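Local structure of putative mRNA interferase YoeB (6N90) at residues L7-D12 with L79-C84. The protein is a toxin of the YoeB family of bacterial toxin-antitoxin systems and probably acts as an endoribonuclease that cleaves mRNA. Sequence-based numbering, arbitrary orientation.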
loop_
_atom_site.group_PDB
_atom_site.type_symbol
_atom_site.label_atom_id
_atom_site.label_comp_id
_atom_site.label_asym_id
_atom_site.label_seq_id
_atom_site.Cartn_x
_atom_site.Cartn_y
_atom_site.Cartn_z
ATOM N N LEU A 7 0.015 9.589 3.070
ATOM C CA LEU A 7 1.376 9.885 3.520
ATOM C C LEU A 7 1.570 9.384 4.942
ATOM O O LEU A 7 2.535 8.671 5.236
ATOM C CB LEU A 7 1.670 11.387 3.448
ATOM C CG LEU A 7 1.956 11.975 2.062
ATOM C CD1 LEU A 7 2.196 13.477 2.155
ATOM C CD2 LEU A 7 3.148 11.271 1.406
ATOM N N SER A 8 0.637 9.730 5.828
ATOM C CA SER A 8 0.819 9.383 7.234
ATOM C C SER A 8 0.603 7.895 7.537
ATOM O O SER A 8 1.320 7.329 8.374
ATOM C CB SER A 8 -0.106 10.233 8.123
ATOM O OG SER A 8 -1.460 9.965 7.863
ATOM N N SER A 9 -0.358 7.246 6.881
ATOM C CA SER A 9 -0.589 5.843 7.205
ATOM C C SER A 9 0.574 4.985 6.667
ATOM O O SER A 9 0.997 4.020 7.320
ATOM C CB SER A 9 -1.957 5.341 6.689
ATOM O OG SER A 9 -2.047 5.271 5.274
ATOM N N TRP A 10 1.125 5.349 5.514
ATOM C CA TRP A 10 2.290 4.603 5.010
ATOM C C TRP A 10 3.510 4.822 5.907
ATOM O O TRP A 10 4.279 3.887 6.182
ATOM C CB TRP A 10 2.618 4.996 3.564
ATOM C CG TRP A 10 3.732 4.142 2.975
ATOM C CD1 TRP A 10 5.017 4.553 2.663
ATOM C CD2 TRP A 10 3.676 2.735 2.662
ATOM N NE1 TRP A 10 5.748 3.480 2.175
ATOM C CE2 TRP A 10 4.950 2.363 2.160
ATOM C CE3 TRP A 10 2.674 1.759 2.742
ATOM C CZ2 TRP A 10 5.232 1.067 1.734
ATOM C CZ3 TRP A 10 2.959 0.463 2.324
ATOM C CH2 TRP A 10 4.236 0.126 1.835
ATOM N N ASP A 11 3.671 6.044 6.401
ATOM C CA ASP A 11 4.773 6.332 7.321
ATOM C C ASP A 11 4.675 5.477 8.580
ATOM O O ASP A 11 5.669 4.905 9.033
ATOM C CB ASP A 11 4.800 7.822 7.681
ATOM C CG ASP A 11 5.530 8.651 6.642
ATOM O OD1 ASP A 11 6.381 8.076 5.916
ATOM O OD2 ASP A 11 5.259 9.869 6.560
ATOM N N ASP A 12 3.476 5.369 9.143
ATOM C CA ASP A 12 3.339 4.530 10.316
ATOM C C ASP A 12 3.477 3.049 10.035
ATOM O O ASP A 12 3.959 2.301 10.896
ATOM C CB ASP A 12 2.024 4.812 10.997
ATOM C CG ASP A 12 2.069 6.100 11.795
ATOM O OD1 ASP A 12 3.186 6.541 12.189
ATOM O OD2 ASP A 12 0.988 6.669 12.017
ATOM N N LEU A 79 -9.712 -0.051 -0.884
ATOM C CA LEU A 79 -9.666 0.081 0.559
ATOM C C LEU A 79 -8.674 1.182 0.843
ATOM O O LEU A 79 -7.529 1.095 0.418
ATOM C CB LEU A 79 -9.220 -1.217 1.244
ATOM C CG LEU A 79 -9.339 -1.192 2.773
ATOM C CD1 LEU A 79 -9.632 -2.579 3.303
ATOM C CD2 LEU A 79 -8.062 -0.679 3.394
ATOM N N GLU A 80 -9.123 2.212 1.553
ATOM C CA GLU A 80 -8.262 3.344 1.896
ATOM C C GLU A 80 -7.866 3.198 3.344
ATOM O O GLU A 80 -8.740 3.178 4.213
ATOM C CB GLU A 80 -8.986 4.683 1.723
ATOM C CG GLU A 80 -9.105 5.241 0.326
ATOM C CD GLU A 80 -9.947 6.509 0.323
ATOM O OE1 GLU A 80 -9.390 7.596 0.054
ATOM O OE2 GLU A 80 -11.164 6.412 0.598
ATOM N N VAL A 81 -6.566 3.116 3.621
ATOM C CA VAL A 81 -6.096 3.092 5.001
ATOM C C VAL A 81 -5.771 4.507 5.466
ATOM O O VAL A 81 -4.916 5.176 4.884
ATOM C CB VAL A 81 -4.848 2.217 5.165
ATOM C CG1 VAL A 81 -4.387 2.193 6.656
ATOM C CG2 VAL A 81 -5.113 0.832 4.607
ATOM N N ILE A 82 -6.445 4.934 6.527
ATOM C CA ILE A 82 -6.326 6.275 7.071
ATOM C C ILE A 82 -5.326 6.307 8.218
ATOM O O ILE A 82 -4.569 7.270 8.365
ATOM C CB ILE A 82 -7.706 6.789 7.553
ATOM C CG1 ILE A 82 -8.736 6.602 6.442
ATOM C CG2 ILE A 82 -7.635 8.245 7.974
ATOM C CD1 ILE A 82 -8.332 7.227 5.131
ATOM N N GLN A 83 -5.321 5.249 9.024
ATOM C CA GLN A 83 -4.404 5.153 10.164
ATOM C C GLN A 83 -4.070 3.688 10.467
ATOM O O GLN A 83 -4.908 2.822 10.265
ATOM C CB GLN A 83 -5.040 5.865 11.384
ATOM C CG GLN A 83 -4.843 5.234 12.750
ATOM C CD GLN A 83 -5.674 5.936 13.827
ATOM O OE1 GLN A 83 -6.322 6.965 13.573
ATOM N NE2 GLN A 83 -5.673 5.374 15.025
ATOM N N CYS A 84 -2.861 3.393 10.944
ATOM C CA CYS A 84 -2.557 2.046 11.418
ATOM C C CYS A 84 -1.648 2.118 12.658
ATOM O O CYS A 84 -0.718 1.317 12.843
ATOM C CB CYS A 84 -1.912 1.195 10.302
ATOM S SG CYS A 84 -0.281 1.758 9.787
HETATM O O HOH W 1 -2.334 8.151 9.557
HETATM O O HOH W 2 -4.200 9.508 6.852
HETATM O O HOH W 3 -1.113 5.722 11.012
#
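The flat groups here are the carbonyl of Val81 and the carboxylate of Asp12. Ser9 OG comes over one face of the Val81 carbonyl plane, 50° out of it, and donates its proton to Val81 O at 2.9 Å. Its first torsion (68°) sets OG between the backbone N and carbonyl carbon, where the same oxygen also accepts a hydrogen bond from the backbone N-H of Thr6; this buried hydroxyl thus joins the start of helix 7-19 to the strand. Ser9 CB lies 4.0 Å from Val81 CG1. The Asp12 carboxylate works through both oxygens: OD2 accepts from a water, 2.5 Å away, that in turn takes the N-H of Cys84, while OD1 forms a salt bridge with Arg85. Cys84 SG tucks against the helix backbone, 3.6 Å from Ser9 O and 4.0 Å from Asp12 CB. On the more open flank, Ser8 OG is 4.1 Å from Ile82 O, and two waters bridge the pair, each donating to that carbonyl. Beside the helix, Ile82 and Gln83 stand opposite the single Val67, a classic beta bulge. Direct hydrogen bond, bridging waters and close packing thus join segments 7-12 and 79-84, axes at 54°, seating the first helix on the last strand of the YoeB-like toxin fold, beside parallel strand 2-5.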